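Local coordinates for aspartate aminotransferase (Thermotoga maritima, PDB 1O4S), which catalyses the pyridoxal-phosphate-dependent transfer of an amino group between L-aspartate and 2-oxoglutarate, giving oxaloacetate and L-glutamate, at residues B[137-142]-B[149-154]; B[158-163]-B[319-324]; B[183-188]-B[356-361]; B[339-344]-B[362-367]. All coordinates share one frame; numbering follows the deposited sequence.

Contact 1. Residues B[137-142]-B[149-154]; sequences SYIPQI and VNVVET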
# COMPACT_ATOMS: atom_id res chain seq x y z
N SER B 137 0.28 -7.97 13.52
CA SER B 137 -0.35 -7.01 12.60
C SER B 137 -1.82 -7.26 12.34
O SER B 137 -2.55 -6.37 11.89
CB SER B 137 0.42 -6.97 11.26
OG SER B 137 1.36 -5.88 11.25
N TYR B 138 -2.28 -8.47 12.62
CA TYR B 138 -3.64 -8.85 12.29
C TYR B 138 -4.68 -7.95 12.98
O TYR B 138 -5.67 -7.50 12.35
CB TYR B 138 -3.89 -10.30 12.71
CG TYR B 138 -3.13 -11.38 11.96
CD1 TYR B 138 -2.91 -11.30 10.58
CD2 TYR B 138 -2.67 -12.51 12.63
CE1 TYR B 138 -2.26 -12.32 9.92
CE2 TYR B 138 -2.02 -13.52 11.99
CZ TYR B 138 -1.83 -13.44 10.62
OH TYR B 138 -1.18 -14.48 9.98
N ILE B 139 -4.50 -7.74 14.28
CA ILE B 139 -5.45 -7.03 15.08
C ILE B 139 -5.48 -5.55 14.66
O ILE B 139 -6.55 -5.01 14.43
CB ILE B 139 -5.17 -7.27 16.60
CG1 ILE B 139 -5.61 -8.71 16.95
CG2 ILE B 139 -5.89 -6.23 17.48
CD1 ILE B 139 -5.28 -9.20 18.36
N PRO B 140 -4.33 -4.89 14.57
CA PRO B 140 -4.29 -3.56 13.98
C PRO B 140 -5.09 -3.47 12.69
O PRO B 140 -5.87 -2.54 12.57
CB PRO B 140 -2.80 -3.34 13.77
CG PRO B 140 -2.21 -4.02 15.01
CD PRO B 140 -3.00 -5.29 15.08
N GLN B 141 -4.96 -4.44 11.79
CA GLN B 141 -5.63 -4.40 10.48
C GLN B 141 -7.13 -4.52 10.62
O GLN B 141 -7.91 -3.77 10.00
CB GLN B 141 -5.10 -5.49 9.56
CG GLN B 141 -3.67 -5.31 9.11
CD GLN B 141 -3.19 -6.43 8.21
OE1 GLN B 141 -3.73 -7.53 8.25
NE2 GLN B 141 -2.18 -6.16 7.39
N ILE B 142 -7.55 -5.44 11.48
CA ILE B 142 -8.98 -5.65 11.69
C ILE B 142 -9.58 -4.41 12.32
O ILE B 142 -10.65 -3.98 11.90
CB ILE B 142 -9.24 -6.91 12.56
CG1 ILE B 142 -8.80 -8.16 11.80
CG2 ILE B 142 -10.71 -6.97 12.99
CD1 ILE B 142 -8.37 -9.30 12.72
N VAL B 149 -12.47 -8.09 17.33
CA VAL B 149 -11.68 -9.29 17.39
C VAL B 149 -12.08 -10.14 18.59
O VAL B 149 -12.29 -9.61 19.68
CB VAL B 149 -10.17 -8.98 17.48
CG1 VAL B 149 -9.38 -10.27 17.46
CG2 VAL B 149 -9.71 -8.08 16.30
N ASN B 150 -12.16 -11.45 18.36
CA ASN B 150 -12.30 -12.43 19.42
C ASN B 150 -11.04 -13.29 19.38
O ASN B 150 -10.84 -14.04 18.44
CB ASN B 150 -13.57 -13.27 19.22
CG ASN B 150 -14.06 -13.95 20.49
OD1 ASN B 150 -13.30 -14.18 21.43
ND2 ASN B 150 -15.36 -14.30 20.51
N VAL B 151 -10.18 -13.12 20.38
CA VAL B 151 -8.91 -13.84 20.46
C VAL B 151 -9.14 -15.14 21.20
O VAL B 151 -9.62 -15.14 22.34
CB VAL B 151 -7.85 -13.03 21.22
CG1 VAL B 151 -6.52 -13.78 21.25
CG2 VAL B 151 -7.70 -11.63 20.62
N VAL B 152 -8.83 -16.24 20.54
CA VAL B 152 -9.01 -17.56 21.11
C VAL B 152 -7.60 -18.02 21.42
O VAL B 152 -6.81 -18.28 20.51
CB VAL B 152 -9.71 -18.53 20.12
CG1 VAL B 152 -9.72 -19.95 20.67
CG2 VAL B 152 -11.13 -18.05 19.85
N GLU B 153 -7.30 -18.11 22.72
CA GLU B 153 -6.00 -18.54 23.19
C GLU B 153 -5.78 -20.05 23.03
O GLU B 153 -6.67 -20.86 23.29
CB GLU B 153 -5.84 -18.15 24.65
CG GLU B 153 -4.41 -18.30 25.17
CD GLU B 153 -4.30 -17.99 26.66
OE1 GLU B 153 -3.15 -17.97 27.17
OE2 GLU B 153 -5.35 -17.78 27.32
N THR B 154 -4.57 -20.40 22.59
CA THR B 154 -4.09 -21.77 22.51
C THR B 154 -2.90 -21.95 23.43
O THR B 154 -2.27 -20.98 23.84
CB THR B 154 -3.70 -22.19 21.06
OG1 THR B 154 -2.60 -21.41 20.58
CG2 THR B 154 -4.83 -21.94 20.07
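I139 and I142 of helix 138-142 meet V149 and V151 of strand 149-153 inside a beta-alpha-beta unit, in which strand 127-132, the helix and strand 148-153 follow one another at the edge of the seven-stranded sheet. The helix runs nearly antiparallel to the strand, 160° between their directions, with axes 10.2 Å apart at closest approach, a spacing that branched aliphatic side chains fill. Each of the three pairs crosses at about a right angle, so one branch lies across another instead of alongside it. V149 is the residue shared by both isoleucines. Its CG1 meets I139 CG1 at 4.1 Å, while its CG2 turns to I142 and lies near CB, CG2 and CD1 of that residue. I139 holds CG1 anti to its carbonyl carbon (chi1 -74°), and the extended chain beyond carries CD1 two positions further along the strand, 4.1 Å from V151 CG2. I142 also rests on F118 of helix 109-121, and the neighbouring Y138 reaches the cofactor pocket with its hydroxyl bonded to D213. The closest approach between 137-142 and 149-154 is methyl to methyl, 3.6 Å from I142 CG2 to V149 CG2.

Contact 2. Residues B[158-163]-B[319-324]; sequences KNFQPS and KFVEPE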
# COMPACT_ATOMS: atom_id res chain seq x y z
N LYS B 158 -1.38 -28.08 24.64
CA LYS B 158 -2.11 -28.62 23.49
C LYS B 158 -1.35 -28.43 22.17
O LYS B 158 -1.95 -28.51 21.11
CB LYS B 158 -3.51 -27.98 23.42
CG LYS B 158 -4.47 -28.44 24.52
CD LYS B 158 -4.98 -29.87 24.26
CE LYS B 158 -5.51 -30.53 25.55
NZ LYS B 158 -6.74 -29.88 26.07
N ASN B 159 -0.03 -28.21 22.25
CA ASN B 159 0.82 -27.98 21.08
C ASN B 159 0.38 -26.77 20.25
O ASN B 159 0.57 -26.72 19.03
CB ASN B 159 0.90 -29.23 20.18
CG ASN B 159 1.44 -30.48 20.91
OD1 ASN B 159 0.95 -31.60 20.68
ND2 ASN B 159 2.46 -30.30 21.77
N PHE B 160 -0.20 -25.79 20.95
CA PHE B 160 -0.81 -24.60 20.35
C PHE B 160 -1.84 -24.90 19.25
O PHE B 160 -2.01 -24.12 18.31
CB PHE B 160 0.28 -23.65 19.85
CG PHE B 160 1.10 -23.07 20.95
CD1 PHE B 160 2.46 -23.33 21.03
CD2 PHE B 160 0.53 -22.23 21.89
CE1 PHE B 160 3.24 -22.75 22.04
CE2 PHE B 160 1.29 -21.66 22.91
CZ PHE B 160 2.66 -21.93 22.98
N GLN B 161 -2.53 -26.03 19.39
CA GLN B 161 -3.57 -26.42 18.44
C GLN B 161 -4.91 -25.86 18.91
O GLN B 161 -5.29 -26.02 20.08
CB GLN B 161 -3.68 -27.94 18.31
CG GLN B 161 -2.40 -28.63 17.81
CD GLN B 161 -2.05 -28.23 16.38
OE1 GLN B 161 -2.94 -28.07 15.54
NE2 GLN B 161 -0.75 -28.06 16.11
N PRO B 162 -5.60 -25.15 18.02
CA PRO B 162 -6.92 -24.61 18.32
C PRO B 162 -7.97 -25.72 18.42
O PRO B 162 -7.89 -26.77 17.76
CB PRO B 162 -7.20 -23.68 17.16
CG PRO B 162 -6.29 -24.10 16.08
CD PRO B 162 -5.16 -24.80 16.66
N SER B 163 -8.96 -25.46 19.28
CA SER B 163 -10.03 -26.39 19.55
C SER B 163 -11.23 -26.02 18.68
O SER B 163 -11.79 -24.94 18.80
CB SER B 163 -10.36 -26.34 21.04
OG SER B 163 -11.56 -27.02 21.29
N LYS B 319 11.51 -25.33 27.77
CA LYS B 319 10.22 -25.90 27.35
C LYS B 319 9.62 -25.17 26.16
O LYS B 319 9.55 -23.95 26.14
CB LYS B 319 9.23 -25.87 28.51
CG LYS B 319 9.46 -26.92 29.59
CD LYS B 319 8.26 -26.95 30.55
CE LYS B 319 8.49 -27.86 31.76
NZ LYS B 319 7.37 -27.73 32.74
N PHE B 320 9.16 -25.94 25.18
CA PHE B 320 8.61 -25.39 23.94
C PHE B 320 7.98 -26.51 23.11
O PHE B 320 8.25 -27.69 23.33
CB PHE B 320 9.72 -24.71 23.10
CG PHE B 320 10.82 -25.65 22.69
CD1 PHE B 320 10.75 -26.34 21.48
CD2 PHE B 320 11.90 -25.90 23.54
CE1 PHE B 320 11.73 -27.22 21.12
CE2 PHE B 320 12.90 -26.79 23.17
CZ PHE B 320 12.82 -27.45 21.96
N VAL B 321 7.17 -26.11 22.13
CA VAL B 321 6.65 -26.99 21.10
C VAL B 321 7.62 -26.94 19.90
O VAL B 321 8.02 -25.87 19.44
CB VAL B 321 5.23 -26.55 20.67
CG1 VAL B 321 4.62 -27.53 19.66
CG2 VAL B 321 4.30 -26.42 21.90
N GLU B 322 8.03 -28.11 19.43
CA GLU B 322 8.98 -28.22 18.34
C GLU B 322 8.34 -27.59 17.11
O GLU B 322 7.28 -28.04 16.69
CB GLU B 322 9.31 -29.70 18.09
CG GLU B 322 10.38 -29.96 17.04
CD GLU B 322 10.72 -31.45 16.90
OE1 GLU B 322 10.58 -32.18 17.90
OE2 GLU B 322 11.12 -31.88 15.80
N PRO B 323 8.94 -26.56 16.53
CA PRO B 323 8.34 -25.94 15.34
C PRO B 323 8.39 -26.88 14.14
O PRO B 323 9.38 -27.58 13.95
CB PRO B 323 9.20 -24.68 15.11
CG PRO B 323 10.46 -24.95 15.72
CD PRO B 323 10.18 -25.88 16.94
N GLU B 324 7.30 -26.94 13.37
CA GLU B 324 7.21 -27.74 12.16
C GLU B 324 7.32 -26.90 10.90
O GLU B 324 7.34 -27.43 9.79
CB GLU B 324 5.90 -28.54 12.17
CG GLU B 324 5.94 -29.74 13.13
CD GLU B 324 4.76 -30.70 13.00
OE1 GLU B 324 3.66 -30.40 13.51
OE2 GLU B 324 4.92 -31.79 12.42
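V321 carries most of this contact, touching N159 and F160 on the facing loop with its two methyls. CG1 stands anti to the valine's backbone N (chi1 -176°) and meets N159 alone, 4.1 Å from the amide nitrogen ND2, an approach of van der Waals kind only. CG2 touches both residues: it sits 3.9 Å from N159 CA and, closer still, 3.7 Å from CD1 of the F160 ring, with CE1 nearly as near. The valine thus touches both the backbone at N159 and the F160 ring, which is met obliquely, at CD1 and CE1. N159 and F160 both have positive phi, about 59° and 52°, and the turn K158-Q161 is closed by a backbone hydrogen bond from Q161 N to K158 O of 3.1 Å. With this left-handed backbone, F160 is buried while N159 stays exposed to solvent. F160 also packs on P133, T154, T187 and F330. The contact therefore joins the loop between strand 148-153 of the seven-stranded sheet and helix 164-170, whose N-cap is S163, to the loop that leads from helix 296-315 into strand 328-332 of the four-stranded sheet.

Contact 3. Residues B[183-188]-B[356-361]; sequences PNNPTG and SAFLKP. With PLP (pyridoxal-5'-phosphate), chain M; SO4 (sulfate ion), chain L; SO4 (sulfate ion), chain K.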
# COMPACT_ATOMS: atom_id res chain seq x y z
N PRO B 183 1.86 -22.47 8.35
CA PRO B 183 2.63 -22.48 9.62
C PRO B 183 2.63 -21.16 10.39
O PRO B 183 2.55 -20.06 9.82
CB PRO B 183 4.07 -22.83 9.17
CG PRO B 183 3.92 -23.42 7.79
CD PRO B 183 2.72 -22.74 7.18
N ASN B 184 2.75 -21.28 11.70
CA ASN B 184 2.39 -20.20 12.61
C ASN B 184 3.57 -19.33 12.99
O ASN B 184 4.66 -19.82 13.25
CB ASN B 184 1.76 -20.79 13.88
CG ASN B 184 1.24 -19.72 14.80
OD1 ASN B 184 1.81 -19.47 15.87
ND2 ASN B 184 0.14 -19.08 14.41
N ASN B 185 3.33 -18.03 12.99
CA ASN B 185 4.21 -17.07 13.63
C ASN B 185 3.43 -16.63 14.90
O ASN B 185 2.34 -16.04 14.75
CB ASN B 185 4.44 -15.91 12.66
CG ASN B 185 5.35 -14.85 13.22
OD1 ASN B 185 5.73 -14.88 14.38
ND2 ASN B 185 5.72 -13.89 12.37
N PRO B 186 3.96 -16.79 16.12
CA PRO B 186 5.36 -17.09 16.46
C PRO B 186 5.76 -18.51 16.88
O PRO B 186 6.90 -18.68 17.26
CB PRO B 186 5.56 -16.21 17.68
CG PRO B 186 4.24 -16.37 18.43
CD PRO B 186 3.17 -16.51 17.35
N THR B 187 4.87 -19.48 16.80
CA THR B 187 5.13 -20.77 17.42
C THR B 187 5.79 -21.77 16.51
O THR B 187 6.38 -22.72 16.98
CB THR B 187 3.85 -21.42 17.97
OG1 THR B 187 2.93 -21.68 16.90
CG2 THR B 187 3.12 -20.51 18.97
N GLY B 188 5.65 -21.58 15.20
CA GLY B 188 6.09 -22.55 14.24
C GLY B 188 5.25 -23.78 14.10
O GLY B 188 5.67 -24.69 13.43
N SER B 356 4.58 -11.60 25.11
CA SER B 356 3.57 -10.53 25.30
C SER B 356 3.17 -9.82 24.00
O SER B 356 2.02 -9.44 23.83
CB SER B 356 4.12 -9.43 26.22
OG SER B 356 4.27 -9.87 27.51
N ALA B 357 4.13 -9.62 23.11
CA ALA B 357 3.84 -8.99 21.84
C ALA B 357 2.81 -9.80 21.01
O ALA B 357 2.08 -9.25 20.18
CB ALA B 357 5.12 -8.81 21.09
N PHE B 358 2.76 -11.10 21.24
CA PHE B 358 1.89 -12.03 20.53
C PHE B 358 0.68 -12.47 21.38
O PHE B 358 0.02 -13.48 21.09
CB PHE B 358 2.73 -13.23 20.11
CG PHE B 358 4.02 -12.85 19.40
CD1 PHE B 358 4.02 -12.59 18.03
CD2 PHE B 358 5.22 -12.73 20.10
CE1 PHE B 358 5.23 -12.24 17.34
CE2 PHE B 358 6.43 -12.37 19.44
CZ PHE B 358 6.41 -12.11 18.05
N LEU B 359 0.41 -11.69 22.43
CA LEU B 359 -0.65 -11.96 23.42
C LEU B 359 -0.50 -13.27 24.19
O LEU B 359 -1.49 -13.85 24.63
CB LEU B 359 -2.04 -11.88 22.78
CG LEU B 359 -2.27 -10.61 21.96
CD1 LEU B 359 -3.74 -10.49 21.48
CD2 LEU B 359 -1.83 -9.37 22.75
N LYS B 360 0.74 -13.72 24.37
CA LYS B 360 1.03 -14.92 25.14
C LYS B 360 2.22 -14.68 26.06
O LYS B 360 3.36 -15.06 25.73
CB LYS B 360 1.29 -16.12 24.23
CG LYS B 360 1.36 -17.44 25.00
CD LYS B 360 -0.02 -18.00 25.25
CE LYS B 360 0.08 -19.25 26.11
NZ LYS B 360 -1.21 -19.96 26.21
N PRO B 361 1.96 -14.04 27.20
CA PRO B 361 2.99 -13.77 28.21
C PRO B 361 3.65 -15.04 28.78
O PRO B 361 3.09 -16.13 28.72
CB PRO B 361 2.22 -13.02 29.31
CG PRO B 361 1.00 -12.44 28.59
CD PRO B 361 0.64 -13.50 27.60
N1 PLP M . 1.97 -13.18 8.02
C2 PLP M . 2.95 -13.53 8.94
C2A PLP M . 2.46 -14.27 10.15
C3 PLP M . 4.29 -13.17 8.74
O3 PLP M . 5.14 -13.50 9.56
C4 PLP M . 4.67 -12.50 7.58
C4A PLP M . 6.15 -12.12 7.35
C5 PLP M . 3.64 -12.18 6.66
C6 PLP M . 2.31 -12.52 6.91
C5A PLP M . 3.82 -11.46 5.34
O4P PLP M . 4.65 -10.33 5.15
P PLP M . 4.86 -9.66 3.71
O1P PLP M . 6.30 -9.30 3.79
O2P PLP M . 4.52 -10.62 2.65
O3P PLP M . 3.96 -8.49 3.84
S SO4 L . 0.54 -22.85 28.33
O1 SO4 L . 0.42 -22.13 27.06
O2 SO4 L . 1.78 -22.46 29.02
O3 SO4 L . -0.61 -22.41 29.14
O4 SO4 L . 0.44 -24.30 28.10
S SO4 K . 7.55 -10.16 12.94
O1 SO4 K . 7.29 -11.58 12.70
O2 SO4 K . 6.54 -9.70 13.90
O3 SO4 K . 8.92 -9.85 13.42
O4 SO4 K . 7.43 -9.48 11.66
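P186 lies on the ring of F358, and this CH-pi contact is the main apolar link between the two loops. The proline CB stands 3.9 Å from the ring centroid, only 8° off the normal, while its CG meets F358 CG at 3.7 Å; the two side chains slide past each other in opposite directions. A cis peptide bond precedes P186. At one end of the ring, N185 OD1 approaches F358 CE1 obliquely, with amide and ring planes 43° apart. An alanine in place of F358 would probably strip P186 of its CH-pi cover and open a gap beside it.

The polar contacts go to bound groups and within the loop. N185 ND2 gives one hydrogen bond of 2.9 Å to PLP O3 and another of 2.8 Å to O1 of sulfate K, so both of its N-H groups are spent, while OD1 accepts from R365 NH1. The bond from T187 N to N184 OD1 makes an Asx motif; T187 OG1 reaches the same oxygen from the opposite face, and the pair probably steadies the turn. K360 NZ is bonded to O1 of sulfate L at 2.8 Å and also pairs with E153. An asparagine on the cofactor's O3 beside an arginine is a feature of the aspartate aminotransferase active site, where sulfate K, probably from the crystallisation liquor, may stand in the place of a substrate carboxylate.

Contact 4. Residues B[339-344]-B[362-367]; sequences KFCERL and GFVRLS. With SO4 (sulfate ion), chain K.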
# COMPACT_ATOMS: atom_id res chain seq x y z
N LYS B 339 10.72 -8.40 30.76
CA LYS B 339 11.92 -8.24 31.57
C LYS B 339 12.97 -9.28 31.21
O LYS B 339 14.16 -8.98 31.18
CB LYS B 339 11.60 -8.32 33.07
CG LYS B 339 10.62 -7.25 33.58
CD LYS B 339 10.47 -7.32 35.15
CE LYS B 339 9.30 -6.49 35.73
NZ LYS B 339 9.29 -6.53 37.26
N PHE B 340 12.55 -10.51 30.93
CA PHE B 340 13.47 -11.55 30.47
C PHE B 340 14.29 -11.05 29.27
O PHE B 340 15.51 -11.23 29.23
CB PHE B 340 12.71 -12.83 30.08
CG PHE B 340 13.62 -14.00 29.71
CD1 PHE B 340 13.88 -15.01 30.62
CD2 PHE B 340 14.21 -14.07 28.43
CE1 PHE B 340 14.72 -16.09 30.29
CE2 PHE B 340 15.05 -15.14 28.10
CZ PHE B 340 15.29 -16.16 29.02
N CYS B 341 13.62 -10.41 28.32
CA CYS B 341 14.26 -9.98 27.08
C CYS B 341 15.11 -8.74 27.27
O CYS B 341 16.13 -8.59 26.60
CB CYS B 341 13.22 -9.71 26.02
SG CYS B 341 12.41 -11.22 25.46
N GLU B 342 14.69 -7.85 28.19
CA GLU B 342 15.42 -6.63 28.51
C GLU B 342 16.78 -6.99 29.12
O GLU B 342 17.80 -6.41 28.76
CB GLU B 342 14.63 -5.73 29.48
CG GLU B 342 13.52 -4.91 28.80
CD GLU B 342 12.68 -4.06 29.78
OE1 GLU B 342 12.87 -4.16 31.02
OE2 GLU B 342 11.83 -3.27 29.29
N ARG B 343 16.77 -7.95 30.02
CA ARG B 343 17.93 -8.34 30.78
C ARG B 343 18.90 -9.16 29.95
O ARG B 343 20.10 -8.98 30.04
CB ARG B 343 17.50 -9.17 31.98
CG ARG B 343 16.72 -8.38 33.01
CD ARG B 343 16.16 -9.21 34.17
NE ARG B 343 15.08 -8.44 34.83
CZ ARG B 343 15.19 -7.74 35.96
NH1 ARG B 343 16.34 -7.70 36.65
NH2 ARG B 343 14.12 -7.09 36.42
N LEU B 344 18.37 -10.07 29.15
CA LEU B 344 19.18 -10.89 28.27
C LEU B 344 19.87 -9.99 27.26
O LEU B 344 21.05 -10.16 26.97
CB LEU B 344 18.32 -11.94 27.57
CG LEU B 344 19.03 -12.90 26.61
CD1 LEU B 344 19.80 -13.96 27.35
CD2 LEU B 344 18.03 -13.55 25.71
N GLY B 362 4.85 -14.88 29.31
CA GLY B 362 5.60 -16.00 29.85
C GLY B 362 6.30 -16.84 28.80
O GLY B 362 6.73 -17.96 29.08
N PHE B 363 6.40 -16.30 27.59
CA PHE B 363 7.08 -16.95 26.47
C PHE B 363 7.97 -15.93 25.80
O PHE B 363 7.81 -14.72 25.97
CB PHE B 363 6.08 -17.49 25.46
CG PHE B 363 5.38 -18.75 25.89
CD1 PHE B 363 4.19 -18.70 26.64
CD2 PHE B 363 5.88 -20.00 25.53
CE1 PHE B 363 3.53 -19.87 27.03
CE2 PHE B 363 5.24 -21.18 25.91
CZ PHE B 363 4.06 -21.12 26.67
N VAL B 364 8.91 -16.42 25.01
CA VAL B 364 9.80 -15.56 24.21
C VAL B 364 9.93 -16.20 22.80
O VAL B 364 9.82 -17.42 22.66
CB VAL B 364 11.10 -15.37 25.04
CG1 VAL B 364 12.32 -15.53 24.27
CG2 VAL B 364 11.07 -14.05 25.82
N ARG B 365 10.08 -15.36 21.75
CA ARG B 365 10.26 -15.84 20.38
C ARG B 365 11.69 -15.64 19.93
O ARG B 365 12.21 -14.53 19.97
CB ARG B 365 9.34 -15.11 19.39
CG ARG B 365 9.28 -15.77 18.05
CD ARG B 365 8.62 -14.96 17.00
NE ARG B 365 9.46 -13.89 16.50
CZ ARG B 365 9.05 -13.02 15.58
NH1 ARG B 365 7.84 -13.13 15.07
NH2 ARG B 365 9.87 -12.05 15.18
N LEU B 366 12.30 -16.75 19.51
CA LEU B 366 13.63 -16.79 18.94
C LEU B 366 13.52 -17.08 17.42
O LEU B 366 12.82 -17.98 16.96
CB LEU B 366 14.46 -17.83 19.71
CG LEU B 366 15.89 -18.13 19.24
CD1 LEU B 366 16.68 -18.78 20.35
CD2 LEU B 366 15.91 -19.02 17.97
N SER B 367 14.19 -16.26 16.62
CA SER B 367 14.24 -16.50 15.18
C SER B 367 15.54 -17.17 14.87
O SER B 367 16.59 -16.80 15.43
CB SER B 367 14.17 -15.18 14.39
OG SER B 367 12.98 -14.51 14.72
S SO4 K . 7.55 -10.16 12.94
O1 SO4 K . 7.29 -11.58 12.70
O2 SO4 K . 6.54 -9.70 13.90
O3 SO4 K . 8.92 -9.85 13.42
O4 SO4 K . 7.43 -9.48 11.66
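With chi1 at -69°, SG of C341 turns anti to its carbonyl carbon and reaches V364, and with chi1 at -175° the ring of F340 swings to the same valine from the neighbouring position of helix 339-344. Helix 337-348 here packs on strand 363-367, an inner strand of the four-stranded mixed sheet. V364 CG2 receives both: F340 CD2 at 4.1 Å, the side chains crossing at about a right angle, and C341 SG at 3.2 Å. That sulfur-to-methyl distance is short and the valine chi1 of 135° lies near an eclipsed position, so the exact rotation of its methyls is doubtful. The same helix face continues onto L352 and P354 of strand 350-354, and F340 meets F385 edge-to-face. One residue along the strand, R365 takes the other side of the sheet and probably binds L-aspartate, as in related enzymes. Its guanidinium meets sulfate K edge-on with two nearly straight bonds, the first from NH1 to O1 at 2.9 Å. A leucine in place of R365 would probably cost the anion both guanidinium bonds and their positive charge. The second bond, from NH2 to O3 at 3.0 Å, is the straighter of the two.

Contacts 3 and 4 are buried, whereas contacts 1 and 2 are only partly so. Contacts 1 and 4 each pack a helix on a sheet strand, with apolar side chains throughout; contact 4 differs in carrying an arginine on the strand's far face. Contacts 2 and 3 are loop against loop, and of the two, only contact 3 reaches the cofactor, through N185. It is the middle of the set: K360 bridges to E153 and T154 O of contact 1, G188 O accepts from E324 N of contact 2, and N185 and R365 of contacts 3 and 4 share sulfate K. F160 and F363 join contacts 2 and 4. Thus apolar packing flanks a polar, anion-binding centre.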